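Long-range contact in glycosyl hydrolase family 26 (Bacteroides ovatus, PDB 4ZXO), which probably hydrolyses internal beta-1,4-mannosidic linkages of galactomannan, as a family 26 beta-mannanase: residues A[57-70]-A[91-105]. Residues are numbered along the deposited sequence; the frame is centred on the assembly and turned at random.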
ATOM      1  N   TYR A  57      -0.401 -12.756  12.747  1.00 12.49           N
ATOM      2  CA  TYR A  57      -0.613 -11.462  12.106  1.00 13.30           C
ATOM      3  C   TYR A  57       0.010 -11.415  10.680  1.00 12.46           C
ATOM      4  O   TYR A  57       1.051 -12.027  10.417  1.00 14.62           O
ATOM      5  CB  TYR A  57      -0.012 -10.346  12.939  1.00 13.44           C
ATOM      6  CG  TYR A  57      -0.712 -10.067  14.221  1.00 15.69           C
ATOM      7  CD1 TYR A  57      -1.966  -9.451  14.235  1.00 15.78           C
ATOM      8  CD2 TYR A  57      -0.131 -10.426  15.438  1.00 16.68           C
ATOM      9  CE1 TYR A  57      -2.611  -9.151  15.451  1.00 16.45           C
ATOM     10  CE2 TYR A  57      -0.774 -10.152  16.645  1.00 18.03           C
ATOM     11  CZ  TYR A  57      -1.988  -9.501  16.640  1.00 18.14           C
ATOM     12  OH  TYR A  57      -2.603  -9.260  17.840  1.00 20.09           O
ATOM     13  N   PRO A  58      -0.616 -10.673   9.746  1.00 11.79           N
ATOM     14  CA  PRO A  58      -0.028 -10.520   8.411  1.00 10.87           C
ATOM     15  C   PRO A  58       1.340  -9.782   8.514  1.00 11.06           C
ATOM     16  O   PRO A  58       1.559  -8.942   9.392  1.00 11.08           O
ATOM     17  CB  PRO A  58      -1.073  -9.705   7.659  1.00 11.62           C
ATOM     18  CG  PRO A  58      -1.800  -8.968   8.702  1.00 12.03           C
ATOM     19  CD  PRO A  58      -1.863  -9.899   9.887  1.00 11.41           C
ATOM     20  N   GLY A  59       2.252 -10.137   7.623  1.00  9.72           N
ATOM     21  CA  GLY A  59       3.558  -9.507   7.584  1.00  8.97           C
ATOM     22  C   GLY A  59       3.481  -8.020   7.262  1.00  9.17           C
ATOM     23  O   GLY A  59       4.361  -7.249   7.637  1.00 10.44           O
ATOM     24  N   VAL A  60       2.439  -7.609   6.535  1.00  9.25           N
ATOM     25  CA  VAL A  60       2.218  -6.186   6.212  1.00  8.10           C
ATOM     26  C   VAL A  60       0.837  -5.773   6.679  1.00  7.83           C
ATOM     27  O   VAL A  60      -0.148  -6.513   6.497  1.00  9.51           O
ATOM     28  CB  VAL A  60       2.271  -5.939   4.704  1.00  8.48           C
ATOM     29  CG1 VAL A  60       2.037  -4.451   4.393  1.00  9.06           C
ATOM     30  CG2 VAL A  60       3.614  -6.401   4.081  1.00  9.16           C
ATOM     31  N   MET A  61       0.752  -4.583   7.251  1.00  7.25           N
ATOM     32  CA  MET A  61      -0.549  -3.956   7.500  1.00  7.15           C
ATOM     33  C   MET A  61      -0.546  -2.614   6.845  1.00  7.61           C
ATOM     34  O   MET A  61       0.487  -1.933   6.831  1.00  9.42           O
ATOM     35  CB  MET A  61      -0.797  -3.791   8.987  1.00  8.11           C
ATOM     36  CG  MET A  61      -1.039  -5.131   9.650  1.00 10.10           C
ATOM     37  SD  MET A  61      -1.212  -4.954  11.430  1.00 11.80           S
ATOM     38  CE  MET A  61      -1.178  -6.696  11.906  1.00 12.91           C
ATOM     39  N   SER A  62      -1.666  -2.253   6.228  1.00  7.05           N
ATOM     40  CA  SER A  62      -1.765  -0.897   5.663  1.00  6.38           C
ATOM     41  C   SER A  62      -2.942  -0.182   6.273  1.00  6.60           C
ATOM     42  O   SER A  62      -3.908  -0.789   6.762  1.00  8.47           O
ATOM     43  CB  SER A  62      -1.875  -0.921   4.100  1.00  9.43           C
ATOM     44  OG  SER A  62      -2.986  -1.677   3.664  1.00  9.88           O
ATOM     45  N   PHE A  63      -2.864   1.133   6.206  1.00  6.17           N
ATOM     46  CA  PHE A  63      -3.907   2.001   6.724  1.00  6.25           C
ATOM     47  C   PHE A  63      -3.967   3.207   5.806  1.00  6.30           C
ATOM     48  O   PHE A  63      -3.082   3.386   4.975  1.00  7.11           O
ATOM     49  CB  PHE A  63      -3.639   2.437   8.189  1.00  7.96           C
ATOM     50  CG  PHE A  63      -3.338   1.284   9.132  1.00  8.56           C
ATOM     51  CD1 PHE A  63      -4.374   0.586   9.777  1.00  9.68           C
ATOM     52  CD2 PHE A  63      -2.025   0.890   9.337  1.00  9.47           C
ATOM     53  CE1 PHE A  63      -4.084  -0.468  10.603  1.00 10.33           C
ATOM     54  CE2 PHE A  63      -1.695  -0.168  10.191  1.00 10.64           C
ATOM     55  CZ  PHE A  63      -2.737  -0.863  10.823  1.00 10.99           C
ATOM     56  N   ASP A  64      -4.983   4.049   5.969  1.00  7.14           N
ATOM     57  CA  ASP A  64      -5.144   5.198   5.054  1.00  7.12           C
ATOM     58  C   ASP A  64      -5.112   6.495   5.810  1.00  7.11           C
ATOM     59  O   ASP A  64      -5.641   6.599   6.919  1.00  9.10           O
ATOM     60  CB  ASP A  64      -6.445   5.060   4.274  1.00  7.62           C
ATOM     61  CG  ASP A  64      -6.406   5.831   2.943  1.00  8.85           C
ATOM     62  OD1 ASP A  64      -6.024   5.200   1.931  1.00 11.35           O
ATOM     63  OD2 ASP A  64      -6.642   7.067   2.916  1.00  7.83           O
ATOM     64  N   LEU A  65      -4.438   7.481   5.213  1.00  7.18           N
ATOM     65  CA  LEU A  65      -4.346   8.816   5.822  1.00  6.39           C
ATOM     66  C   LEU A  65      -5.378   9.817   5.267  1.00  7.61           C
ATOM     67  O   LEU A  65      -5.374  10.973   5.658  1.00  7.58           O
ATOM     68  CB  LEU A  65      -2.945   9.380   5.665  1.00  7.12           C
ATOM     69  CG  LEU A  65      -1.866   8.557   6.325  1.00  8.58           C
ATOM     70  CD1 LEU A  65      -0.492   9.236   6.164  1.00 10.66           C
ATOM     71  CD2 LEU A  65      -2.195   8.238   7.821  1.00  9.07           C
ATOM     72  N   GLY A  66      -6.286   9.361   4.410  1.00  6.99           N
ATOM     73  CA  GLY A  66      -7.279  10.259   3.850  1.00  6.46           C
ATOM     74  C   GLY A  66      -8.005  11.018   4.939  1.00  7.45           C
ATOM     75  O   GLY A  66      -8.471  10.421   5.933  1.00  8.83           O
ATOM     76  N   GLU A  67      -8.088  12.337   4.730  1.00  8.48           N
ATOM     77  CA  GLU A  67      -8.695  13.374   5.616  1.00  8.15           C
ATOM     78  C   GLU A  67      -7.759  13.850   6.706  1.00  8.43           C
ATOM     79  O   GLU A  67      -8.101  14.782   7.421  1.00 10.62           O
ATOM     80  CB  GLU A  67     -10.055  12.944   6.210  1.00  9.71           C
ATOM     81  CG  GLU A  67     -11.067  12.644   5.104  1.00 11.04           C
ATOM     82  CD  GLU A  67     -12.473  12.477   5.620  1.00 13.66           C
ATOM     83  OE1 GLU A  67     -12.780  12.826   6.789  1.00 15.94           O
ATOM     84  OE2 GLU A  67     -13.321  12.035   4.846  1.00 14.92           O
ATOM     85  N   ILE A  68      -6.534  13.329   6.811  1.00  7.84           N
ATOM     86  CA  ILE A  68      -5.585  13.968   7.731  1.00  8.65           C
ATOM     87  C   ILE A  68      -5.385  15.408   7.337  1.00  9.28           C
ATOM     88  O   ILE A  68      -5.182  16.283   8.221  1.00 11.97           O
ATOM     89  CB  ILE A  68      -4.236  13.196   7.816  1.00  8.90           C
ATOM     90  CG1 ILE A  68      -3.493  13.587   9.142  1.00 11.17           C
ATOM     91  CG2 ILE A  68      -3.377  13.440   6.542  1.00  8.97           C
ATOM     92  CD1 ILE A  68      -2.510  12.571   9.584  1.00 13.98           C
ATOM     93  N   GLU A  69      -5.494  15.691   6.040  1.00  8.87           N
ATOM     94  CA  GLU A  69      -5.294  17.046   5.523  1.00  9.12           C
ATOM     95  C   GLU A  69      -6.340  18.027   6.038  1.00 10.64           C
ATOM     96  O   GLU A  69      -6.124  19.261   5.939  1.00 12.29           O
ATOM     97  CB  GLU A  69      -5.342  17.033   3.995  1.00  9.06           C
ATOM     98  CG  GLU A  69      -6.639  16.447   3.368  1.00  9.03           C
ATOM     99  CD  GLU A  69      -6.677  14.918   3.279  1.00  8.46           C
ATOM    100  OE1 GLU A  69      -5.806  14.233   3.860  1.00  8.68           O
ATOM    101  OE2 GLU A  69      -7.651  14.400   2.645  1.00  9.61           O
ATOM    102  N   LEU A  70      -7.497  17.502   6.485  1.00  9.87           N
ATOM    103  CA  LEU A  70      -8.561  18.355   7.041  1.00 10.94           C
ATOM    104  C   LEU A  70      -8.334  18.738   8.488  1.00 11.61           C
ATOM    105  O   LEU A  70      -9.097  19.533   9.048  1.00 13.53           O
ATOM    106  CB  LEU A  70      -9.886  17.677   6.930  1.00 11.39           C
ATOM    107  CG  LEU A  70     -10.291  17.285   5.510  1.00 12.13           C
ATOM    108  CD1 LEU A  70     -11.711  16.688   5.470  1.00 12.92           C
ATOM    109  CD2 LEU A  70     -10.261  18.443   4.543  1.00 12.95           C
ATOM    110  N   GLN A  91       2.578  -2.951  15.190  1.00 10.76           N
ATOM    111  CA  GLN A  91       3.007  -3.793  14.087  1.00  9.95           C
ATOM    112  C   GLN A  91       4.513  -3.749  13.981  1.00 10.96           C
ATOM    113  O   GLN A  91       5.145  -4.790  13.757  1.00 11.33           O
ATOM    114  CB  GLN A  91       2.311  -3.348  12.787  1.00  9.13           C
ATOM    115  CG  GLN A  91       2.825  -4.067  11.496  1.00  8.43           C
ATOM    116  CD  GLN A  91       2.401  -5.537  11.409  1.00  8.90           C
ATOM    117  OE1 GLN A  91       2.024  -6.173  12.411  1.00  9.47           O
ATOM    118  NE2 GLN A  91       2.450  -6.077  10.194  1.00  7.58           N
ATOM    119  N   TYR A  92       5.116  -2.566  14.141  1.00 10.21           N
ATOM    120  CA  TYR A  92       6.562  -2.515  14.101  1.00 11.05           C
ATOM    121  C   TYR A  92       7.162  -3.340  15.245  1.00 12.66           C
ATOM    122  O   TYR A  92       8.138  -4.088  15.059  1.00 13.96           O
ATOM    123  CB  TYR A  92       7.030  -1.069  14.229  1.00 11.39           C
ATOM    124  CG  TYR A  92       8.536  -0.916  14.162  1.00 13.36           C
ATOM    125  CD1 TYR A  92       9.184  -0.883  12.942  1.00 13.45           C
ATOM    126  CD2 TYR A  92       9.298  -0.812  15.323  1.00 14.70           C
ATOM    127  CE1 TYR A  92      10.547  -0.733  12.866  1.00 14.35           C
ATOM    128  CE2 TYR A  92      10.711  -0.679  15.271  1.00 16.21           C
ATOM    129  CZ  TYR A  92      11.324  -0.629  14.026  1.00 16.25           C
ATOM    130  OH  TYR A  92      12.695  -0.498  13.946  1.00 19.08           O
ATOM    131  N   ALA A  93       6.559  -3.232  16.414  1.00 13.09           N
ATOM    132  CA  ALA A  93       7.098  -3.927  17.604  1.00 13.57           C
ATOM    133  C   ALA A  93       7.109  -5.445  17.388  1.00 13.65           C
ATOM    134  O   ALA A  93       8.019  -6.156  17.862  1.00 15.30           O
ATOM    135  CB  ALA A  93       6.287  -3.541  18.845  1.00 14.19           C
ATOM    136  N   ARG A  94       6.135  -5.978  16.651  1.00 13.68           N
ATOM    137  CA  ARG A  94       6.091  -7.434  16.465  1.00 13.51           C
ATOM    138  C   ARG A  94       6.942  -7.822  15.250  1.00 14.25           C
ATOM    139  O   ARG A  94       7.091  -9.000  14.958  1.00 16.06           O
ATOM    140  CB  ARG A  94       4.632  -7.924  16.364  1.00 15.49           C
ATOM    141  CG  ARG A  94       3.854  -7.519  15.124  1.00 15.24           C
ATOM    142  CD  ARG A  94       2.442  -8.150  15.096  1.00 15.05           C
ATOM    143  NE  ARG A  94       1.554  -7.632  16.156  1.00 15.60           N
ATOM    144  CZ  ARG A  94       0.662  -6.638  16.010  1.00 13.46           C
ATOM    145  NH1 ARG A  94       0.509  -5.995  14.833  1.00 13.08           N
ATOM    146  NH2 ARG A  94      -0.086  -6.278  17.068  1.00 14.60           N
ATOM    147  N   GLY A  95       7.526  -6.837  14.566  1.00 13.28           N
ATOM    148  CA  GLY A  95       8.401  -7.140  13.439  1.00 13.48           C
ATOM    149  C   GLY A  95       7.777  -7.061  12.052  1.00 12.45           C
ATOM    150  O   GLY A  95       8.462  -7.341  11.040  1.00 13.13           O
ATOM    151  N   GLY A  96       6.526  -6.644  11.974  1.00 10.55           N
ATOM    152  CA  GLY A  96       5.903  -6.545  10.648  1.00  9.09           C
ATOM    153  C   GLY A  96       6.164  -5.214   9.970  1.00  9.29           C
ATOM    154  O   GLY A  96       6.748  -4.281  10.570  1.00 10.63           O
ATOM    155  N   MET A  97       5.676  -5.124   8.725  1.00  8.21           N
ATOM    156  CA  MET A  97       5.824  -3.930   7.902  1.00  7.13           C
ATOM    157  C   MET A  97       4.538  -3.103   7.900  1.00  6.66           C
ATOM    158  O   MET A  97       3.429  -3.673   8.123  1.00  7.99           O
ATOM    159  CB  MET A  97       6.153  -4.315   6.431  1.00  8.54           C
ATOM    160  CG  MET A  97       6.754  -3.171   5.663  1.00  9.54           C
ATOM    161  SD  MET A  97       6.881  -3.565   3.911  1.00 12.50           S
ATOM    162  CE  MET A  97       5.311  -2.893   3.309  1.00 11.79           C
ATOM    163  N   ILE A  98       4.682  -1.788   7.657  1.00  7.30           N
ATOM    164  CA  ILE A  98       3.544  -0.897   7.508  1.00  7.29           C
ATOM    165  C   ILE A  98       3.538  -0.173   6.192  1.00  6.55           C
ATOM    166  O   ILE A  98       4.554   0.297   5.754  1.00  8.34           O
ATOM    167  CB  ILE A  98       3.523   0.162   8.661  1.00  7.86           C
ATOM    168  CG1 ILE A  98       3.406  -0.506  10.033  1.00  9.00           C
ATOM    169  CG2 ILE A  98       2.391   1.229   8.458  1.00  7.86           C
ATOM    170  CD1 ILE A  98       4.745  -0.779  10.720  1.00 10.18           C
ATOM    171  N   SER A  99       2.367  -0.110   5.552  1.00  6.39           N
ATOM    172  CA  SER A  99       2.204   0.742   4.385  1.00  6.57           C
ATOM    173  C   SER A  99       1.042   1.696   4.603  1.00  6.96           C
ATOM    174  O   SER A  99       0.098   1.379   5.345  1.00  8.23           O
ATOM    175  CB  SER A  99       1.964  -0.102   3.123  1.00  6.26           C
ATOM    176  OG  SER A  99       1.880   0.756   1.979  1.00  8.34           O
ATOM    177  N   LEU A 100       1.119   2.894   4.039  1.00  5.97           N
ATOM    178  CA  LEU A 100       0.028   3.879   4.183  1.00  6.29           C
ATOM    179  C   LEU A 100      -0.386   4.385   2.812  1.00  6.20           C
ATOM    180  O   LEU A 100       0.504   4.801   2.027  1.00  7.58           O
ATOM    181  CB  LEU A 100       0.479   5.079   5.031  1.00  6.74           C
ATOM    182  CG  LEU A 100       0.809   4.654   6.461  1.00  8.03           C
ATOM    183  CD1 LEU A 100       1.479   5.844   7.168  1.00 10.18           C
ATOM    184  CD2 LEU A 100      -0.444   4.263   7.249  1.00  8.94           C
ATOM    185  N   SER A 101      -1.673   4.335   2.520  1.00  6.15           N
ATOM    186  CA  SER A 101      -2.189   4.988   1.335  1.00  6.07           C
ATOM    187  C   SER A 101      -2.822   6.327   1.726  1.00  6.84           C
ATOM    188  O   SER A 101      -2.893   6.659   2.915  1.00  6.57           O
ATOM    189  CB  SER A 101      -3.201   4.086   0.618  1.00  7.59           C
ATOM    190  OG  SER A 101      -4.101   3.536   1.554  1.00  8.86           O
ATOM    191  N   TRP A 102      -3.261   7.101   0.742  1.00  6.44           N
ATOM    192  CA  TRP A 102      -3.758   8.452   1.030  1.00  6.45           C
ATOM    193  C   TRP A 102      -4.888   8.786   0.087  1.00  6.92           C
ATOM    194  O   TRP A 102      -4.654   9.380  -1.002  1.00  7.71           O
ATOM    195  CB  TRP A 102      -2.607   9.496   0.862  1.00  6.63           C
ATOM    196  CG  TRP A 102      -2.940  10.860   1.404  1.00  6.58           C
ATOM    197  CD1 TRP A 102      -3.908  11.187   2.330  1.00  6.26           C
ATOM    198  CD2 TRP A 102      -2.276  12.076   1.067  1.00  6.75           C
ATOM    199  NE1 TRP A 102      -3.890  12.553   2.559  1.00  6.99           N
ATOM    200  CE2 TRP A 102      -2.905  13.117   1.794  1.00  7.00           C
ATOM    201  CE3 TRP A 102      -1.239  12.389   0.187  1.00  7.56           C
ATOM    202  CZ2 TRP A 102      -2.520  14.460   1.694  1.00  8.79           C
ATOM    203  CZ3 TRP A 102      -0.828  13.734   0.093  1.00  9.37           C
ATOM    204  CH2 TRP A 102      -1.470  14.769   0.863  1.00  9.02           C
ATOM    205  N   HIS A 103      -6.108   8.429   0.487  1.00  7.04           N
ATOM    206  CA  HIS A 103      -7.257   8.845  -0.315  1.00  7.23           C
ATOM    207  C   HIS A 103      -7.610  10.313   0.049  1.00  7.00           C
ATOM    208  O   HIS A 103      -8.581  10.610   0.806  1.00  7.65           O
ATOM    209  CB  HIS A 103      -8.454   7.905  -0.082  1.00  8.65           C
ATOM    210  CG  HIS A 103      -8.323   6.589  -0.769  1.00  8.32           C
ATOM    211  ND1 HIS A 103      -7.541   5.556  -0.284  1.00  9.03           N
ATOM    212  CD2 HIS A 103      -8.950   6.105  -1.866  1.00  9.98           C
ATOM    213  CE1 HIS A 103      -7.687   4.496  -1.072  1.00  9.60           C
ATOM    214  NE2 HIS A 103      -8.526   4.809  -2.045  1.00 10.12           N
ATOM    215  N   VAL A 104      -6.794  11.214  -0.490  1.00  6.23           N
ATOM    216  CA  VAL A 104      -6.845  12.630  -0.139  1.00  6.56           C
ATOM    217  C   VAL A 104      -8.040  13.318  -0.795  1.00  6.07           C
ATOM    218  O   VAL A 104      -8.445  12.995  -1.937  1.00  7.29           O
ATOM    219  CB  VAL A 104      -5.508  13.298  -0.563  1.00  7.27           C
ATOM    220  CG1 VAL A 104      -5.163  13.029  -2.055  1.00  7.93           C
ATOM    221  CG2 VAL A 104      -5.385  14.784  -0.230  1.00  6.92           C
ATOM    222  N   ARG A 105      -8.605  14.262  -0.042  1.00  6.66           N
ATOM    223  CA  ARG A 105      -9.715  15.056  -0.524  1.00  7.48           C
ATOM    224  C   ARG A 105      -9.326  15.856  -1.780  1.00  8.26           C
ATOM    225  O   ARG A 105      -8.131  16.058  -2.104  1.00  8.69           O
ATOM    226  CB  ARG A 105     -10.168  16.038   0.579  1.00  8.57           C
ATOM    227  CG  ARG A 105     -10.612  15.412   1.883  1.00 11.08           C
ATOM    228  CD  ARG A 105     -11.913  14.628   1.823  1.00 12.20           C
ATOM    229  NE  ARG A 105     -13.058  15.509   1.507  1.00 12.42           N
ATOM    230  CZ  ARG A 105     -14.317  15.104   1.486  1.00 14.08           C
ATOM    231  NH1 ARG A 105     -14.624  13.877   1.814  1.00 15.33           N
ATOM    232  NH2 ARG A 105     -15.290  15.957   1.166  1.00 14.67           N
TER
HETATM  233  O   HOH W   1     -13.096  11.339   2.187  1.00 13.85           O
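Asp64 binds Ser101 and His103 across the C-terminal part of two parallel strands, 60-64 and 97-101, and its carboxylate takes four donors. Asp64 OD1 accepts Ser101 OG at 2.6 Å and His103 ND1 at 2.7 Å, from opposite faces of the carboxylate plane, the bond from ND1 lying in the imidazole plane. OD2 receives His103 N on its syn lone pair and Gly66 N on the anti side, tilted out of the carboxylate plane, the latter closing an Asx turn. With CG anti to the backbone N (chi1 -156°), the carboxylate leans across to the second strand. An asparagine here would probably set its NH2 against two of these donors, leaving them without an acceptor. Beyond it, Glu69 OE1 meets Trp102 NE1 in the indole plane (2.9 Å), the donor standing above the carboxylate plane, and OE2 takes Arg105 N. At the opposite end, Arg94 lays its guanidinium flat on Tyr57, Arg94 CZ 3.8 Å from the ring centroid, a cation-pi stack steadied by a bond in the guanidinium plane from NH1 to Gln91 OE1. Gln91 NE2 in turn reaches Pro58 O at 3.1 Å. Between these ends, parallel strand bonds run from Gly59 to Leu65. With helix 81-93, the strands form a beta-alpha-beta unit of the TIM barrel; Phe63 packs on that helix, and strands 27-32 and 159-162 flank the pair.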